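Aromatic-amino-acid transaminase TyrB (Burkholderia cenocepacia K56-2Valvano, PDB 4WD2) probably catalyses the pyridoxal-phosphate-dependent transfer of amino groups between aromatic amino acids and 2-oxo acids. Local coordinates at residues Val77-Phe91 / Ala97-Leu109. Sequence-based numbering, arbitrary orientation. Where two conformers were deposited one is given.
Sequences VGLAAYRDAVQSLVF and ARAAGRIATLQTL
A chi1 of 163° swings CG of R98 to the side away from its own N, and with the chain extended as far as NE, the guanidinium of R98 reaches from helix 96-99 to D84 and Q87 on helix 80-91. It forms a salt bridge to D84, met end-on: NH2 (2.8 Å) and NH1 both donate to OD1, from the same face of the carboxylate, whose plane is markedly inclined to the guanidinium. NH1 also binds OE1 of Q87 at 2.8 Å, from above the amide plane, while CB of S88 lies over the centre of one guanidinium face. Q87, likewise extended, turns its other amide atom to the strand: NE2 donates to OG1 of T105 at 3.1 Å, nearly straight and in the amide plane, and that hydroxyl is also hydrogen-bonded to S267. NE2 also binds a glycerol, probably from the crystallisation liquor. A water bridges OE1 of Q87 and the carbonyl of R98.

Strand 103-108 is an outermost strand, within this chain, of the mixed sheet of the PLP-dependent aminotransferase fold, and pairs antiparallel with 264-269; helix 80-91 packs on it at 117°, axes 7.4 Å apart. R83 bends at chi3 (52°), which lets NE donate an almost straight hydrogen bond to O of T105 at 2.7 Å, in the guanidinium plane, while its NH2 donates to a water that also accepts from N of T105. At the C-terminal end of helix 80-91, CD1 of I103 sits over the centre of the F91 ring, almost exactly on its normal, a CH-pi contact.

At the other end, N of Q107 donates to O of V77 (2.9 Å), and OE1 of Q107 accepts from N of L79, the N-cap residue, close to the line of the C=O. The Q107 side chain crosses the Y82 ring, CG 3.5 Å from CE1; its NE2 binds the carbonyl of Q295, and the Y82 hydroxyl that of G264.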
ATOM      1  N   VAL A  77       2.646  11.520  -2.662  1.00 13.02           N
ATOM      2  CA  VAL A  77       2.090  11.305  -3.999  1.00 12.70           C
ATOM      3  C   VAL A  77       2.998  10.446  -4.871  1.00 12.61           C
ATOM      4  O   VAL A  77       2.667  10.150  -6.009  1.00 13.58           O
ATOM      5  CB  VAL A  77       1.824  12.642  -4.722  1.00 12.13           C
ATOM      6  CG1 VAL A  77       0.740  13.417  -4.003  1.00 12.24           C
ATOM      7  CG2 VAL A  77       3.105  13.460  -4.812  1.00 11.84           C
ATOM      8  N   GLY A  78       4.146  10.046  -4.337  1.00 13.87           N
ATOM      9  CA  GLY A  78       5.071   9.210  -5.080  1.00 11.18           C
ATOM     10  C   GLY A  78       6.087   9.963  -5.914  1.00 10.72           C
ATOM     11  O   GLY A  78       6.248  11.180  -5.795  1.00 10.10           O
ATOM     12  N   LEU A  79       6.775   9.214  -6.768  1.00 11.77           N
ATOM     13  CA  LEU A  79       7.849   9.736  -7.609  1.00 14.89           C
ATOM     14  C   LEU A  79       7.341  10.723  -8.667  1.00 15.52           C
ATOM     15  O   LEU A  79       6.427  10.404  -9.430  1.00 14.19           O
ATOM     16  CB  LEU A  79       8.575   8.566  -8.280  1.00 17.85           C
ATOM     17  CG  LEU A  79      10.003   8.745  -8.789  1.00 21.11           C
ATOM     18  CD1 LEU A  79      10.940   9.026  -7.626  1.00 21.02           C
ATOM     19  CD2 LEU A  79      10.447   7.498  -9.561  1.00 22.48           C
ATOM     20  N   ALA A  80       7.950  11.906  -8.720  1.00 14.11           N
ATOM     21  CA  ALA A  80       7.513  12.967  -9.623  1.00 14.24           C
ATOM     22  C   ALA A  80       7.592  12.555 -11.087  1.00 12.81           C
ATOM     23  O   ALA A  80       6.684  12.849 -11.866  1.00 11.50           O
ATOM     24  CB  ALA A  80       8.335  14.231  -9.392  1.00 16.45           C
ATOM     25  N   ALA A  81       8.684  11.892 -11.460  1.00 12.08           N
ATOM     26  CA  ALA A  81       8.881  11.438 -12.831  1.00 13.58           C
ATOM     27  C   ALA A  81       7.843  10.387 -13.221  1.00 13.61           C
ATOM     28  O   ALA A  81       7.339  10.392 -14.346  1.00 15.06           O
ATOM     29  CB  ALA A  81      10.290  10.890 -13.013  1.00 15.45           C
ATOM     30  N   TYR A  82       7.520   9.497 -12.286  1.00 13.66           N
ATOM     31  CA  TYR A  82       6.470   8.493 -12.489  1.00 13.33           C
ATOM     32  C   TYR A  82       5.107   9.145 -12.742  1.00 11.60           C
ATOM     33  O   TYR A  82       4.431   8.822 -13.722  1.00 10.01           O
ATOM     34  CB  TYR A  82       6.392   7.564 -11.273  1.00 11.60           C
ATOM     35  CG  TYR A  82       5.321   6.482 -11.296  1.00 12.03           C
ATOM     36  CD1 TYR A  82       4.024   6.740 -10.856  1.00 11.82           C
ATOM     37  CD2 TYR A  82       5.626   5.185 -11.697  1.00 12.18           C
ATOM     38  CE1 TYR A  82       3.055   5.743 -10.845  1.00 11.72           C
ATOM     39  CE2 TYR A  82       4.667   4.185 -11.687  1.00 12.44           C
ATOM     40  CZ  TYR A  82       3.387   4.467 -11.258  1.00 12.27           C
ATOM     41  OH  TYR A  82       2.440   3.468 -11.247  1.00 11.67           O
ATOM     42  N   ARG A  83       4.706  10.048 -11.846  1.00 11.90           N
ATOM     43  CA  ARG A  83       3.434  10.773 -11.962  1.00 11.33           C
ATOM     44  C   ARG A  83       3.271  11.464 -13.318  1.00 12.42           C
ATOM     45  O   ARG A  83       2.208  11.401 -13.950  1.00  9.08           O
ATOM     46  CB  ARG A  83       3.314  11.819 -10.846  1.00 10.38           C
ATOM     47  CG  ARG A  83       3.271  11.251  -9.444  1.00 10.42           C
ATOM     48  CD  ARG A  83       3.502  12.351  -8.423  1.00 11.79           C
ATOM     49  NE  ARG A  83       2.597  13.470  -8.642  1.00 11.77           N
ATOM     50  CZ  ARG A  83       2.944  14.746  -8.541  1.00 13.46           C
ATOM     51  NH1 ARG A  83       4.187  15.081  -8.210  1.00 13.86           N
ATOM     52  NH2 ARG A  83       2.040  15.690  -8.763  1.00 14.04           N
ATOM     53  N   ASP A  84       4.329  12.128 -13.763  1.00 13.64           N
ATOM     54  CA  ASP A  84       4.272  12.836 -15.033  1.00 13.74           C
ATOM     55  C   ASP A  84       4.166  11.875 -16.209  1.00 11.88           C
ATOM     56  O   ASP A  84       3.402  12.108 -17.150  1.00 11.25           O
ATOM     57  CB  ASP A  84       5.490  13.732 -15.199  1.00 14.62           C
ATOM     58  CG  ASP A  84       5.486  14.450 -16.518  1.00 17.52           C
ATOM     59  OD1 ASP A  84       4.700  15.409 -16.657  1.00 18.24           O
ATOM     60  OD2 ASP A  84       6.253  14.051 -17.418  1.00 19.36           O
ATOM     61  N   ALA A  85       4.937  10.794 -16.151  1.00 11.51           N
ATOM     62  CA  ALA A  85       4.914   9.778 -17.198  1.00 10.54           C
ATOM     63  C   ALA A  85       3.545   9.110 -17.262  1.00 11.20           C
ATOM     64  O   ALA A  85       2.992   8.908 -18.338  1.00 14.34           O
ATOM     65  CB  ALA A  85       5.996   8.745 -16.960  1.00 10.04           C
ATOM     66  N   VAL A  86       3.002   8.765 -16.102  1.00 10.86           N
ATOM     67  CA  VAL A  86       1.689   8.140 -16.035  1.00 11.03           C
ATOM     68  C   VAL A  86       0.601   9.053 -16.584  1.00  9.83           C
ATOM     69  O   VAL A  86      -0.268   8.613 -17.337  1.00 10.42           O
ATOM     70  CB  VAL A  86       1.346   7.741 -14.593  1.00 12.49           C
ATOM     71  CG1 VAL A  86      -0.122   7.359 -14.472  1.00 11.51           C
ATOM     72  CG2 VAL A  86       2.233   6.602 -14.162  1.00 14.96           C
ATOM     73  N   GLN A  87       0.653  10.330 -16.211  1.00  8.47           N
ATOM     74  CA  GLN A  87      -0.353  11.288 -16.657  1.00  7.11           C
ATOM     75  C   GLN A  87      -0.314  11.454 -18.176  1.00  7.16           C
ATOM     76  O   GLN A  87      -1.353  11.488 -18.846  1.00  7.13           O
ATOM     77  CB  GLN A  87      -0.144  12.633 -15.967  1.00  7.13           C
ATOM     78  CG  GLN A  87      -1.287  13.599 -16.173  1.00  8.15           C
ATOM     79  CD  GLN A  87      -0.952  14.971 -15.667  1.00  9.20           C
ATOM     80  OE1 GLN A  87      -0.455  15.816 -16.410  1.00 10.50           O
ATOM     81  NE2 GLN A  87      -1.206  15.200 -14.393  1.00  8.12           N
ATOM     82  N   SER A  88       0.897  11.537 -18.713  1.00  7.41           N
ATOM     83  CA  SER A  88       1.108  11.633 -20.158  1.00  9.26           C
ATOM     84  C   SER A  88       0.618  10.379 -20.890  1.00 10.11           C
ATOM     85  O   SER A  88      -0.018  10.464 -21.942  1.00 10.74           O
ATOM     86  CB  SER A  88       2.587  11.866 -20.456  1.00 10.31           C
ATOM     87  OG  SER A  88       2.794  12.057 -21.841  1.00 12.53           O
ATOM     88  N   LEU A  89       0.921   9.212 -20.337  1.00 10.41           N
ATOM     89  CA  LEU A  89       0.499   7.957 -20.950  1.00 10.12           C
ATOM     90  C   LEU A  89      -1.018   7.837 -21.003  1.00  8.95           C
ATOM     91  O   LEU A  89      -1.581   7.427 -22.015  1.00  9.29           O
ATOM     92  CB  LEU A  89       1.079   6.767 -20.182  1.00  8.37           C
ATOM     93  CG  LEU A  89       0.534   5.391 -20.562  1.00  6.78           C
ATOM     94  CD1 LEU A  89       0.941   5.003 -21.979  1.00  7.16           C
ATOM     95  CD2 LEU A  89       1.024   4.355 -19.563  1.00  8.85           C
ATOM     96  N   VAL A  90      -1.675   8.194 -19.905  1.00  8.41           N
ATOM     97  CA  VAL A  90      -3.121   8.036 -19.798  1.00  8.69           C
ATOM     98  C   VAL A  90      -3.906   9.050 -20.631  1.00  9.36           C
ATOM     99  O   VAL A  90      -4.850   8.679 -21.327  1.00  9.46           O
ATOM    100  CB  VAL A  90      -3.582   8.135 -18.334  1.00  9.19           C
ATOM    101  CG1 VAL A  90      -5.111   8.172 -18.247  1.00  9.47           C
ATOM    102  CG2 VAL A  90      -3.040   6.965 -17.534  1.00  9.89           C
ATOM    103  N   PHE A  91      -3.526  10.323 -20.565  1.00  9.69           N
ATOM    104  CA  PHE A  91      -4.309  11.375 -21.213  1.00  9.57           C
ATOM    105  C   PHE A  91      -3.754  11.779 -22.575  1.00 10.48           C
ATOM    106  O   PHE A  91      -4.430  12.460 -23.351  1.00 12.31           O
ATOM    107  CB  PHE A  91      -4.395  12.613 -20.312  1.00  8.80           C
ATOM    108  CG  PHE A  91      -5.135  12.374 -19.022  1.00  8.89           C
ATOM    109  CD1 PHE A  91      -4.465  11.927 -17.893  1.00  8.74           C
ATOM    110  CD2 PHE A  91      -6.499  12.603 -18.938  1.00  8.88           C
ATOM    111  CE1 PHE A  91      -5.141  11.699 -16.709  1.00  9.02           C
ATOM    112  CE2 PHE A  91      -7.183  12.382 -17.748  1.00  9.33           C
ATOM    113  CZ  PHE A  91      -6.502  11.925 -16.636  1.00  9.29           C
ATOM    114  N   ALA A  97      -6.091  19.350 -20.842  1.00 10.08           N
ATOM    115  CA  ALA A  97      -6.262  19.337 -19.395  1.00 10.70           C
ATOM    116  C   ALA A  97      -4.918  19.157 -18.702  1.00 11.52           C
ATOM    117  O   ALA A  97      -4.711  19.642 -17.587  1.00 12.52           O
ATOM    118  CB  ALA A  97      -7.226  18.242 -18.976  1.00  9.81           C
ATOM    119  N   ARG A  98      -4.011  18.447 -19.365  1.00 10.15           N
ATOM    120  CA  ARG A  98      -2.650  18.290 -18.860  1.00  9.03           C
ATOM    121  C   ARG A  98      -1.887  19.603 -18.968  1.00  9.58           C
ATOM    122  O   ARG A  98      -1.211  20.011 -18.030  1.00 10.66           O
ATOM    123  CB  ARG A  98      -1.929  17.173 -19.618  1.00  7.24           C
ATOM    124  CG  ARG A  98      -0.418  17.157 -19.507  1.00  7.43           C
ATOM    125  CD  ARG A  98       0.116  15.831 -20.054  1.00 11.24           C
ATOM    126  NE  ARG A  98       1.577  15.782 -20.110  1.00 12.15           N
ATOM    127  CZ  ARG A  98       2.374  15.533 -19.074  1.00 11.43           C
ATOM    128  NH1 ARG A  98       1.868  15.326 -17.863  1.00 11.75           N
ATOM    129  NH2 ARG A  98       3.689  15.508 -19.246  1.00 11.51           N
ATOM    130  N   ALA A  99      -2.018  20.283 -20.101  1.00 10.91           N
ATOM    131  CA  ALA A  99      -1.302  21.544 -20.311  1.00 11.15           C
ATOM    132  C   ALA A  99      -1.804  22.641 -19.372  1.00 11.30           C
ATOM    133  O   ALA A  99      -1.033  23.506 -18.950  1.00 10.08           O
ATOM    134  CB  ALA A  99      -1.424  21.991 -21.763  1.00  9.90           C
ATOM    135  N   ALA A 100      -3.092  22.590 -19.036  1.00 12.39           N
ATOM    136  CA  ALA A 100      -3.713  23.613 -18.191  1.00 11.46           C
ATOM    137  C   ALA A 100      -3.613  23.294 -16.695  1.00 10.74           C
ATOM    138  O   ALA A 100      -4.164  24.015 -15.858  1.00 10.42           O
ATOM    139  CB  ALA A 100      -5.165  23.801 -18.586  1.00 12.13           C
ATOM    140  N   GLY A 101      -2.910  22.219 -16.361  1.00  9.49           N
ATOM    141  CA  GLY A 101      -2.715  21.845 -14.971  1.00 10.72           C
ATOM    142  C   GLY A 101      -3.978  21.459 -14.215  1.00 11.32           C
ATOM    143  O   GLY A 101      -4.044  21.610 -12.988  1.00  8.53           O
ATOM    144  N   ARG A 102      -4.970  20.953 -14.941  1.00 10.90           N
ATOM    145  CA  ARG A 102      -6.256  20.586 -14.352  1.00 11.50           C
ATOM    146  C   ARG A 102      -6.312  19.155 -13.833  1.00 10.12           C
ATOM    147  O   ARG A 102      -7.362  18.707 -13.380  1.00  9.82           O
ATOM    148  CB  ARG A 102      -7.377  20.774 -15.374  1.00 12.32           C
ATOM    149  CG  ARG A 102      -7.694  22.212 -15.709  1.00 15.01           C
ATOM    150  CD  ARG A 102      -8.971  22.302 -16.535  1.00 18.55           C
ATOM    151  NE  ARG A 102      -8.783  21.867 -17.922  1.00 21.23           N
ATOM    152  CZ  ARG A 102      -8.597  22.699 -18.945  1.00 22.19           C
ATOM    153  NH1 ARG A 102      -8.573  24.012 -18.738  1.00 22.42           N
ATOM    154  NH2 ARG A 102      -8.438  22.222 -20.178  1.00 20.99           N
ATOM    155  N   ILE A 103      -5.195  18.434 -13.906  1.00  9.41           N
ATOM    156  CA  ILE A 103      -5.170  17.027 -13.500  1.00  8.23           C
ATOM    157  C   ILE A 103      -4.252  16.772 -12.312  1.00  8.18           C
ATOM    158  O   ILE A 103      -3.052  17.001 -12.397  1.00 10.05           O
ATOM    159  CB  ILE A 103      -4.704  16.108 -14.649  1.00  6.81           C
ATOM    160  CG1 ILE A 103      -5.520  16.339 -15.918  1.00  8.99           C
ATOM    161  CG2 ILE A 103      -4.800  14.644 -14.237  1.00  7.32           C
ATOM    162  CD1 ILE A 103      -4.979  15.561 -17.101  1.00  8.48           C
ATOM    163  N   ALA A 104      -4.813  16.296 -11.206  1.00  8.44           N
ATOM    164  CA  ALA A 104      -4.000  15.846 -10.082  1.00  8.06           C
ATOM    165  C   ALA A 104      -3.686  14.362 -10.241  1.00  9.18           C
ATOM    166  O   ALA A 104      -4.599  13.541 -10.257  1.00 11.58           O
ATOM    167  CB  ALA A 104      -4.717  16.107  -8.747  1.00  8.03           C
ATOM    168  N   THR A 105      -2.402  14.026 -10.367  1.00  8.83           N
ATOM    169  CA  THR A 105      -1.972  12.632 -10.509  1.00  9.72           C
ATOM    170  C   THR A 105      -0.992  12.197  -9.411  1.00 10.00           C
ATOM    171  O   THR A 105      -0.040  12.917  -9.089  1.00 10.22           O
ATOM    172  CB  THR A 105      -1.304  12.388 -11.879  1.00 10.64           C
ATOM    173  OG1 THR A 105      -2.249  12.639 -12.923  1.00 10.53           O
ATOM    174  CG2 THR A 105      -0.806  10.947 -11.994  1.00 11.49           C
ATOM    175  N   LEU A 106      -1.238  11.024  -8.834  1.00  9.58           N
ATOM    176  CA  LEU A 106      -0.297  10.425  -7.892  1.00 10.41           C
ATOM    177  C   LEU A 106      -0.084   8.936  -8.153  1.00 11.12           C
ATOM    178  O   LEU A 106      -0.923   8.258  -8.756  1.00  9.94           O
ATOM    179  CB  LEU A 106      -0.763  10.626  -6.444  1.00 11.71           C
ATOM    180  CG  LEU A 106      -1.989   9.837  -5.977  1.00 12.43           C
ATOM    181  CD1 LEU A 106      -1.875   9.510  -4.495  1.00 13.01           C
ATOM    182  CD2 LEU A 106      -3.265  10.617  -6.255  1.00 12.50           C
ATOM    183  N   GLN A 107       1.054   8.445  -7.677  1.00 12.59           N
ATOM    184  CA  GLN A 107       1.414   7.038  -7.727  1.00 12.29           C
ATOM    185  C   GLN A 107       0.611   6.247  -6.702  1.00 12.11           C
ATOM    186  O   GLN A 107       0.421   6.695  -5.574  1.00 11.54           O
ATOM    187  CB  GLN A 107       2.912   6.879  -7.472  1.00 12.14           C
ATOM    188  CG  GLN A 107       3.408   5.457  -7.332  1.00 11.34           C
ATOM    189  CD  GLN A 107       4.825   5.411  -6.792  1.00 11.73           C
ATOM    190  OE1 GLN A 107       5.571   6.381  -6.911  1.00 12.16           O
ATOM    191  NE2 GLN A 107       5.197   4.286  -6.183  1.00 11.04           N
ATOM    192  N   THR A 108       0.127   5.074  -7.098  1.00 11.57           N
ATOM    193  CA  THR A 108      -0.709   4.261  -6.215  1.00 11.58           C
ATOM    194  C   THR A 108      -0.265   2.803  -6.189  1.00 11.78           C
ATOM    195  O   THR A 108       0.547   2.367  -7.016  1.00 10.50           O
ATOM    196  CB  THR A 108      -2.203   4.306  -6.630  1.00 10.08           C
ATOM    197  OG1 THR A 108      -2.364   3.690  -7.913  1.00  9.13           O
ATOM    198  CG2 THR A 108      -2.712   5.747  -6.686  1.00  9.77           C
ATOM    199  N   LEU A 109      -0.810   2.058  -5.232  1.00 10.07           N
ATOM    200  CA  LEU A 109      -0.524   0.639  -5.113  0.60 10.01           C
ATOM    201  C   LEU A 109      -1.429  -0.166  -6.043  1.00 10.42           C
ATOM    202  O   LEU A 109      -2.461  -0.699  -5.629  1.00 10.56           O
ATOM    203  CB  LEU A 109      -0.686   0.201  -3.664  0.60 10.20           C
ATOM    204  CG  LEU A 109       0.343   0.909  -2.785  0.60 10.06           C
ATOM    205  CD1 LEU A 109      -0.178   1.061  -1.383  0.60 11.28           C
ATOM    206  CD2 LEU A 109       1.650   0.136  -2.809  0.60  9.94           C
TER
HETATM  207  O   HOH W   1      -0.318  16.033 -10.509  1.00 12.72           O
HETATM  208  O   HOH W   2      -0.324  18.355 -15.963  1.00 10.24           O